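PDB 3P06: VP4 protein from Tellina virus 1, which is a serine protease that probably cleaves the viral polyprotein into its final products, captured here as an acyl-enzyme with its own C-terminus. Local coordinates for residues V8-P13 with C108-L113; S102-A107 with T124-S129; S133-A138 with L153-D158. One frame throughout, in Å; residues are numbered along the deposited sequence.

Contact 1 (V8-P13 with C108-L113); sequences VGVLLP and CAADTL
V10 reaches the end of helix 104-111 through a single branch. Its CG2, anti to the carbonyl carbon and beside the backbone N (chi1 172° places CG1 anti to N), points at the helix backbone and comes within 3.6 Å of A110 N. Three methyl groups surround the same CG2: A109 CB at 4.1 Å, A110 CB at 4.0 Å and L113 CD2 at 4.1 Å. The V10 methyl thus lies against two successive alanines of the helix's last turn and the leucine that follows the helix. One residue back, G9 brings its bare CA to within 4.1 Å of A110 CB, and here the two backbones run closest, their CA atoms 4.8 Å apart. L113 completes the first shell: its CD2 touches G9 O at 3.7 Å and also meets V8 CG1, the V8 and L113 side chains crossing at a slant. Every direct touch is therefore a van der Waals one.

The second shell fixes both partners. T112 is the first residue to leave helical angles, and K31 NZ is hydrogen-bonded to A110 O and L113 O just there. A lysine at this position would probably offset the partial negative charge at the helix C-terminus. D111 turns away from the strand, its two carboxylate oxygens taking the backbone N-H groups of K73 and G74. On the strand side, V8 pairs with K31 and V10 with A29 through the backbone, while G9 N is hydrogen-bonded to T118 OG1. Beyond them, A110 also packs on A29 and I76. The geometry is that of a helix laid against the beginning of a central strand, 9-18, of the mixed sheet in this S50 protease, the helix being the one that follows the predicted nucleophile S102.

Contact 2 (S102-A107 with T124-S129); sequences SWEAAA and TGAVES. With SO4 (sulfate ion), chain B.
S102, the predicted nucleophile, meets G125 through its carbonyl: S102 O accepts the N-H of G125 at 3.0 Å in an almost straight bond (178°). Its side chain faces T124 instead, with S102 CB 3.8 Å from T124 OG1. At chi1 74°, OG lies between the backbone N and the carbonyl carbon, and it is esterified to A194 C. T124 OG1 is hydrogen-bonded to K141 NZ, the other predicted active-site residue, and has a water at 2.6 Å (water 1) that also lies near S102 OG. A sulfate ion, probably from the crystallisation liquor, sits close by, its O4 3.4 Å from S102 CB.

W103 turns away from the contact, but one face of its indole is covered near the rim by E104 CG. From there E104 is extended, CD anti to CA (chi2 -178°), and OE1 at its end accepts V127 N at 2.8 Å. The donor meets OE1 nearly along the C-O bond direction. OE2 has its own partner in N101 ND2, so both carboxylate oxygens are engaged, although E66 OE2 also lies close to OE1.

A105 closes the contact on the helix. Its N donates to G125 O at 2.9 Å, so that G125 is gripped through both its N-H and its C=O. G125 has phi and psi at which a CB would press on the carbonyl oxygen of T124. A105 CB rests 4.1 Å from V127 CG2, which also covers A105 N at 3.6 Å.

Three backbone N-H donors, two to backbone carbonyls and one to the E104 carboxylate, thus tie the segments together. The bond from G125 sets S102 beside T124, the partner of K141, consistent with a Ser-Lys dyad. The proximity of E66 may raise the proton affinity of the E104 carboxylate.

Contact 3 (S133-A138 with L153-D158); sequences SPNLLA and LAANSD. With SO4 (sulfate ion), chain B.
N135 and N156 face each other with CA atoms 5.4 Å apart, where strand 153-155 ends in an inverse gamma turn centred on N156. N135 CB packs on N156 O at 3.2 Å. The N135 CG is anti to the backbone N (chi1 171°), and OD1 accepts A138 N at 2.8 Å in the carbonyl plane, on a lone pair: an Asx motif. N156 ND2 has L132 O as its main acceptor and adds only a weak bond to S133 O at 3.2 Å. Water 2 takes N156 N at 2.9 Å and is weakly bonded to N135 ND2. A sulfate ion receives the N-H groups of L136 (O3, 2.9 Å) and L137 (O2), lying at the amino end of the helix, where the helix dipole would probably favour an anion; K141 NZ bonds it too. A138 CB meets A155 CB at 4.0 Å and lies equally near S157 OG, which is hydrogen-bonded to R159 N. The loop thus leads into helix 138-149, whose Q142 and A146 cover L153, and this helix links parallel neighbours 122-123 and 153-155 as a beta-alpha-beta crossover.

Overall arrangement
Contacts 1 and 2 share helix 104-111 and have centres about 10 Å apart; V10 CB lies 3.6 Å from A106 O. Contact 3, its centre about 10 Å from that of contact 2, joins it through two probable backbone hydrogen bonds, T124 N to A154 O and S133 N to A126 O (each 3.0 Å). Contacts 1 and 3 are about 16 Å apart by centres, yet P13 CG touches L153 CD1 at 3.8 Å. Contact 2 holds the predicted nucleophile S102 and shares the sulfate with contact 3; the K141 side chain is about 3 Å from that of T124 and about 4 Å from that of L153. Contact 1 is farther off, V10 and S102 side chains about 12 Å apart.

Contact 1 (V8-P13 with C108-L113)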
loop_
_atom_site.group_PDB
_atom_site.type_symbol
_atom_site.label_atom_id
_atom_site.label_comp_id
_atom_site.label_asym_id
_atom_site.label_seq_id
_atom_site.Cartn_x
_atom_site.Cartn_y
_atom_site.Cartn_z
ATOM N N VAL A 8 -3.825 10.543 4.984
ATOM C CA VAL A 8 -4.821 9.985 4.102
ATOM C C VAL A 8 -4.040 9.236 3.010
ATOM O O VAL A 8 -2.993 9.706 2.577
ATOM C CB VAL A 8 -5.731 11.131 3.571
ATOM C CG1 VAL A 8 -6.529 10.716 2.337
ATOM C CG2 VAL A 8 -6.697 11.583 4.719
ATOM N N GLY A 9 -4.527 8.072 2.619
ATOM C CA GLY A 9 -3.896 7.317 1.559
ATOM C C GLY A 9 -4.649 6.033 1.313
ATOM O O GLY A 9 -5.850 5.949 1.607
ATOM N N VAL A 10 -3.959 5.018 0.778
ATOM C CA VAL A 10 -4.641 3.778 0.454
ATOM C C VAL A 10 -3.818 2.586 0.988
ATOM O O VAL A 10 -2.584 2.505 0.746
ATOM C CB VAL A 10 -4.907 3.660 -1.104
ATOM C CG1 VAL A 10 -5.447 2.261 -1.466
ATOM C CG2 VAL A 10 -5.901 4.766 -1.566
ATOM N N LEU A 11 -4.503 1.712 1.731
ATOM C CA LEU A 11 -3.867 0.603 2.383
ATOM C C LEU A 11 -3.485 -0.498 1.358
ATOM O O LEU A 11 -4.190 -0.729 0.404
ATOM C CB LEU A 11 -4.848 -0.023 3.378
ATOM C CG LEU A 11 -4.905 0.805 4.685
ATOM C CD1 LEU A 11 -6.054 0.284 5.486
ATOM C CD2 LEU A 11 -3.603 0.682 5.438
ATOM N N LEU A 12 -2.398 -1.192 1.608
ATOM C CA LEU A 12 -2.022 -2.318 0.748
ATOM C C LEU A 12 -1.475 -3.440 1.646
ATOM O O LEU A 12 -0.710 -3.191 2.572
ATOM C CB LEU A 12 -0.973 -1.899 -0.336
ATOM C CG LEU A 12 0.357 -1.389 0.233
ATOM C CD1 LEU A 12 1.468 -2.366 -0.162
ATOM C CD2 LEU A 12 0.745 0.053 -0.286
ATOM N N PRO A 13 -1.852 -4.676 1.350
ATOM C CA PRO A 13 -1.351 -5.818 2.123
ATOM C C PRO A 13 0.074 -6.225 1.724
ATOM O O PRO A 13 0.455 -6.075 0.569
ATOM C CB PRO A 13 -2.372 -6.945 1.791
ATOM C CG PRO A 13 -2.766 -6.667 0.393
ATOM C CD PRO A 13 -2.807 -5.100 0.298
ATOM N N CYS A 108 -1.138 4.626 -6.903
ATOM C CA CYS A 108 -1.914 5.340 -7.959
ATOM C C CYS A 108 -3.285 5.788 -7.447
ATOM O O CYS A 108 -3.773 6.887 -7.785
ATOM C CB CYS A 108 -2.128 4.453 -9.191
ATOM S SG CYS A 108 -0.563 4.158 -10.063
ATOM N N ALA A 109 -3.964 4.897 -6.732
ATOM C CA ALA A 109 -5.269 5.233 -6.175
ATOM C C ALA A 109 -5.146 6.339 -5.107
ATOM O O ALA A 109 -5.976 7.240 -5.084
ATOM C CB ALA A 109 -6.000 4.005 -5.638
ATOM N N ALA A 110 -4.095 6.331 -4.285
ATOM C CA ALA A 110 -3.882 7.354 -3.252
ATOM C C ALA A 110 -3.581 8.698 -3.943
ATOM O O ALA A 110 -4.040 9.778 -3.465
ATOM C CB ALA A 110 -2.751 7.021 -2.356
ATOM N N ASP A 111 -2.838 8.650 -5.054
ATOM C CA ASP A 111 -2.499 9.934 -5.763
ATOM C C ASP A 111 -3.720 10.729 -6.300
ATOM O O ASP A 111 -3.741 11.990 -6.293
ATOM C CB ASP A 111 -1.529 9.721 -6.904
ATOM C CG ASP A 111 -0.932 11.058 -7.396
ATOM O OD1 ASP A 111 -0.262 11.752 -6.573
ATOM O OD2 ASP A 111 -1.157 11.425 -8.576
ATOM N N THR A 112 -4.748 10.006 -6.745
ATOM C CA THR A 112 -5.939 10.685 -7.304
ATOM C C THR A 112 -7.132 10.582 -6.355
ATOM O O THR A 112 -8.253 10.845 -6.747
ATOM C CB THR A 112 -6.300 10.136 -8.713
ATOM O OG1 THR A 112 -6.399 8.701 -8.642
ATOM C CG2 THR A 112 -5.196 10.547 -9.765
ATOM N N LEU A 113 -6.877 10.225 -5.105
ATOM C CA LEU A 113 -7.879 10.255 -4.054
ATOM C C LEU A 113 -8.210 11.692 -3.703
ATOM O O LEU A 113 -7.329 12.483 -3.321
ATOM C CB LEU A 113 -7.351 9.554 -2.820
ATOM C CG LEU A 113 -8.263 9.199 -1.656
ATOM C CD1 LEU A 113 -9.437 8.385 -2.142
ATOM C CD2 LEU A 113 -7.454 8.421 -0.651
#

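Contact 2 (S102-A107 with T124-S129)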
loop_
_atom_site.group_PDB
_atom_site.type_symbol
_atom_site.label_atom_id
_atom_site.label_comp_id
_atom_site.label_asym_id
_atom_site.label_seq_id
_atom_site.Cartn_x
_atom_site.Cartn_y
_atom_site.Cartn_z
ATOM N N SER A 102 3.830 -4.633 -5.930
ATOM C CA SER A 102 2.409 -4.756 -5.651
ATOM C C SER A 102 1.750 -3.577 -4.832
ATOM O O SER A 102 0.541 -3.589 -4.595
ATOM C CB SER A 102 2.197 -6.079 -4.942
ATOM O OG SER A 102 2.685 -5.919 -3.581
ATOM N N TRP A 103 2.542 -2.574 -4.433
ATOM C CA TRP A 103 2.101 -1.328 -3.751
ATOM C C TRP A 103 1.636 -0.295 -4.803
ATOM O O TRP A 103 1.043 0.731 -4.466
ATOM C CB TRP A 103 3.271 -0.710 -2.942
ATOM C CG TRP A 103 4.516 -0.535 -3.788
ATOM C CD1 TRP A 103 5.559 -1.419 -3.927
ATOM C CD2 TRP A 103 4.820 0.580 -4.618
ATOM N NE1 TRP A 103 6.486 -0.912 -4.781
ATOM C CE2 TRP A 103 6.044 0.307 -5.245
ATOM C CE3 TRP A 103 4.150 1.803 -4.905
ATOM C CZ2 TRP A 103 6.662 1.227 -6.161
ATOM C CZ3 TRP A 103 4.755 2.724 -5.818
ATOM C CH2 TRP A 103 5.976 2.405 -6.467
ATOM N N GLU A 104 1.896 -0.565 -6.083
ATOM C CA GLU A 104 1.654 0.482 -7.117
ATOM C C GLU A 104 0.193 0.829 -7.339
ATOM O O GLU A 104 -0.106 1.987 -7.606
ATOM C CB GLU A 104 2.262 0.067 -8.471
ATOM C CG GLU A 104 3.772 -0.100 -8.391
ATOM C CD GLU A 104 4.395 -0.480 -9.758
ATOM O OE1 GLU A 104 3.694 -1.151 -10.577
ATOM O OE2 GLU A 104 5.596 -0.106 -10.007
ATOM N N ALA A 105 -0.706 -0.160 -7.355
ATOM C CA ALA A 105 -2.128 0.152 -7.497
ATOM C C ALA A 105 -2.610 1.064 -6.338
ATOM O O ALA A 105 -3.305 2.031 -6.597
ATOM C CB ALA A 105 -2.991 -1.111 -7.593
ATOM N N ALA A 106 -2.209 0.789 -5.089
ATOM C CA ALA A 106 -2.569 1.646 -3.958
ATOM C C ALA A 106 -2.002 3.106 -4.111
ATOM O O ALA A 106 -2.693 4.097 -3.846
ATOM C CB ALA A 106 -2.054 1.022 -2.615
ATOM N N ALA A 107 -0.745 3.201 -4.512
ATOM C CA ALA A 107 -0.063 4.490 -4.691
ATOM C C ALA A 107 -0.751 5.289 -5.814
ATOM O O ALA A 107 -0.917 6.516 -5.689
ATOM C CB ALA A 107 1.381 4.271 -5.047
ATOM N N THR A 124 -4.274 -4.224 -3.892
ATOM C CA THR A 124 -2.971 -4.827 -4.251
ATOM C C THR A 124 -2.856 -4.925 -5.773
ATOM O O THR A 124 -3.842 -5.268 -6.457
ATOM C CB THR A 124 -2.749 -6.279 -3.568
ATOM O OG1 THR A 124 -1.389 -6.738 -3.742
ATOM C CG2 THR A 124 -3.635 -7.327 -4.185
ATOM N N GLY A 125 -1.637 -4.733 -6.283
ATOM C CA GLY A 125 -1.318 -5.062 -7.660
ATOM C C GLY A 125 -0.274 -4.116 -8.235
ATOM O O GLY A 125 -0.113 -2.996 -7.757
ATOM N N ALA A 126 0.425 -4.577 -9.264
ATOM C CA ALA A 126 1.412 -3.813 -9.966
ATOM C C ALA A 126 0.663 -3.091 -11.086
ATOM O O ALA A 126 -0.428 -3.507 -11.466
ATOM C CB ALA A 126 2.486 -4.748 -10.540
ATOM N N VAL A 127 1.228 -2.015 -11.605
ATOM C CA VAL A 127 0.536 -1.222 -12.637
ATOM C C VAL A 127 1.423 -1.138 -13.835
ATOM O O VAL A 127 2.627 -0.903 -13.704
ATOM C CB VAL A 127 0.120 0.213 -12.139
ATOM C CG1 VAL A 127 -0.540 1.096 -13.286
ATOM C CG2 VAL A 127 -0.814 0.111 -10.900
ATOM N N GLU A 128 0.844 -1.365 -15.007
ATOM C CA GLU A 128 1.583 -1.266 -16.301
ATOM C C GLU A 128 0.642 -0.665 -17.336
ATOM O O GLU A 128 -0.472 -1.201 -17.536
ATOM C CB GLU A 128 2.076 -2.641 -16.763
ATOM C CG GLU A 128 0.942 -3.693 -16.819
ATOM C CD GLU A 128 0.153 -3.681 -18.183
ATOM O OE1 GLU A 128 0.768 -3.402 -19.261
ATOM O OE2 GLU A 128 -1.092 -3.955 -18.178
ATOM N N SER A 129 1.032 0.475 -17.925
ATOM C CA SER A 129 0.192 1.191 -18.923
ATOM C C SER A 129 -1.302 1.324 -18.539
ATOM O O SER A 129 -2.184 0.877 -19.296
ATOM C CB SER A 129 0.275 0.469 -20.256
ATOM O OG SER A 129 1.601 0.068 -20.491
HETATM S S SO4 B . -0.265 -9.327 -5.984
HETATM O O1 SO4 B . -0.784 -8.094 -6.521
HETATM O O2 SO4 B . -1.344 -9.971 -5.235
HETATM O O3 SO4 B . 0.129 -10.146 -7.110
HETATM O O4 SO4 B . 0.912 -9.218 -5.160
HETATM O O HOH W 1 0.170 -5.695 -1.926
#

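Contact 3 (S133-A138 with L153-D158)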
loop_
_atom_site.group_PDB
_atom_site.type_symbol
_atom_site.label_atom_id
_atom_site.label_comp_id
_atom_site.label_asym_id
_atom_site.label_seq_id
_atom_site.Cartn_x
_atom_site.Cartn_y
_atom_site.Cartn_z
ATOM N N SER A 133 -1.656 -5.307 -13.501
ATOM C CA SER A 133 -1.164 -6.595 -13.976
ATOM C C SER A 133 -2.049 -7.750 -13.545
ATOM O O SER A 133 -2.791 -7.619 -12.579
ATOM C CB SER A 133 0.220 -6.842 -13.408
ATOM O OG SER A 133 1.118 -5.961 -14.017
ATOM N N PRO A 134 -1.934 -8.920 -14.207
ATOM C CA PRO A 134 -2.672 -10.016 -13.528
ATOM C C PRO A 134 -2.129 -10.298 -12.105
ATOM O O PRO A 134 -0.970 -10.079 -11.785
ATOM C CB PRO A 134 -2.522 -11.207 -14.466
ATOM C CG PRO A 134 -1.575 -10.753 -15.556
ATOM C CD PRO A 134 -1.528 -9.274 -15.576
ATOM N N ASN A 135 -2.986 -10.729 -11.231
ATOM C CA ASN A 135 -2.581 -10.833 -9.871
ATOM C C ASN A 135 -1.973 -12.207 -9.553
ATOM O O ASN A 135 -2.366 -13.199 -10.153
ATOM C CB ASN A 135 -3.817 -10.659 -9.070
ATOM C CG ASN A 135 -3.595 -10.947 -7.668
ATOM O OD1 ASN A 135 -3.766 -12.102 -7.216
ATOM N ND2 ASN A 135 -3.170 -9.903 -6.929
ATOM N N LEU A 136 -1.019 -12.269 -8.628
ATOM C CA LEU A 136 -0.466 -13.561 -8.206
ATOM C C LEU A 136 -0.943 -13.984 -6.795
ATOM O O LEU A 136 -1.279 -15.136 -6.590
ATOM C CB LEU A 136 1.067 -13.543 -8.256
ATOM C CG LEU A 136 1.654 -13.724 -9.681
ATOM C CD1 LEU A 136 3.137 -13.381 -9.708
ATOM C CD2 LEU A 136 1.439 -15.155 -10.202
ATOM N N LEU A 137 -0.948 -13.039 -5.843
ATOM C CA LEU A 137 -0.995 -13.406 -4.435
ATOM C C LEU A 137 -2.210 -12.888 -3.729
ATOM O O LEU A 137 -2.179 -12.776 -2.520
ATOM C CB LEU A 137 0.263 -12.893 -3.708
ATOM C CG LEU A 137 1.560 -13.562 -4.193
ATOM C CD1 LEU A 137 2.746 -12.728 -3.737
ATOM C CD2 LEU A 137 1.566 -14.981 -3.604
ATOM N N ALA A 138 -3.275 -12.542 -4.455
ATOM C CA ALA A 138 -4.484 -12.001 -3.762
ATOM C C ALA A 138 -5.076 -12.992 -2.739
ATOM O O ALA A 138 -5.519 -12.604 -1.658
ATOM C CB ALA A 138 -5.543 -11.606 -4.754
ATOM N N LEU A 153 -10.651 -6.371 -0.009
ATOM C CA LEU A 153 -9.433 -6.199 -0.781
ATOM C C LEU A 153 -9.831 -6.065 -2.249
ATOM O O LEU A 153 -10.634 -6.863 -2.710
ATOM C CB LEU A 153 -8.595 -7.444 -0.627
ATOM C CG LEU A 153 -7.320 -7.459 -1.510
ATOM C CD1 LEU A 153 -6.283 -6.377 -1.132
ATOM C CD2 LEU A 153 -6.623 -8.829 -1.510
ATOM N N ALA A 154 -9.257 -5.083 -2.957
ATOM C CA ALA A 154 -9.432 -4.929 -4.393
ATOM C C ALA A 154 -8.175 -5.414 -5.058
ATOM O O ALA A 154 -7.065 -5.150 -4.564
ATOM C CB ALA A 154 -9.676 -3.485 -4.781
ATOM N N ALA A 155 -8.333 -6.128 -6.177
ATOM C CA ALA A 155 -7.151 -6.691 -6.899
ATOM C C ALA A 155 -7.650 -7.111 -8.256
ATOM O O ALA A 155 -8.863 -7.222 -8.444
ATOM C CB ALA A 155 -6.546 -7.983 -6.174
ATOM N N ASN A 156 -6.721 -7.405 -9.179
ATOM C CA ASN A 156 -7.115 -7.954 -10.463
ATOM C C ASN A 156 -7.266 -9.478 -10.309
ATOM O O ASN A 156 -6.443 -10.255 -10.785
ATOM C CB ASN A 156 -6.080 -7.592 -11.519
ATOM C CG ASN A 156 -6.502 -8.041 -12.928
ATOM O OD1 ASN A 156 -7.538 -8.718 -13.090
ATOM N ND2 ASN A 156 -5.731 -7.641 -13.931
ATOM N N SER A 157 -8.315 -9.886 -9.620
ATOM C CA SER A 157 -8.520 -11.254 -9.286
ATOM C C SER A 157 -9.976 -11.460 -8.906
ATOM O O SER A 157 -10.589 -10.650 -8.214
ATOM C CB SER A 157 -7.655 -11.669 -8.103
ATOM O OG SER A 157 -8.245 -12.757 -7.401
ATOM N N ASP A 158 -10.533 -12.591 -9.303
ATOM C CA ASP A 158 -11.936 -12.742 -9.022
ATOM C C ASP A 158 -12.091 -13.287 -7.574
ATOM O O ASP A 158 -13.179 -13.498 -7.141
ATOM C CB ASP A 158 -12.707 -13.468 -10.160
ATOM C CG ASP A 158 -12.103 -14.774 -10.483
ATOM O OD1 ASP A 158 -11.388 -15.259 -9.577
ATOM O OD2 ASP A 158 -12.299 -15.323 -11.583
HETATM S S SO4 B . -0.265 -9.327 -5.984
HETATM O O1 SO4 B . -0.784 -8.094 -6.521
HETATM O O2 SO4 B . -1.344 -9.971 -5.235
HETATM O O3 SO4 B . 0.129 -10.146 -7.110
HETATM O O4 SO4 B . 0.912 -9.218 -5.160
HETATM O O HOH W 2 -3.925 -7.080 -8.577
#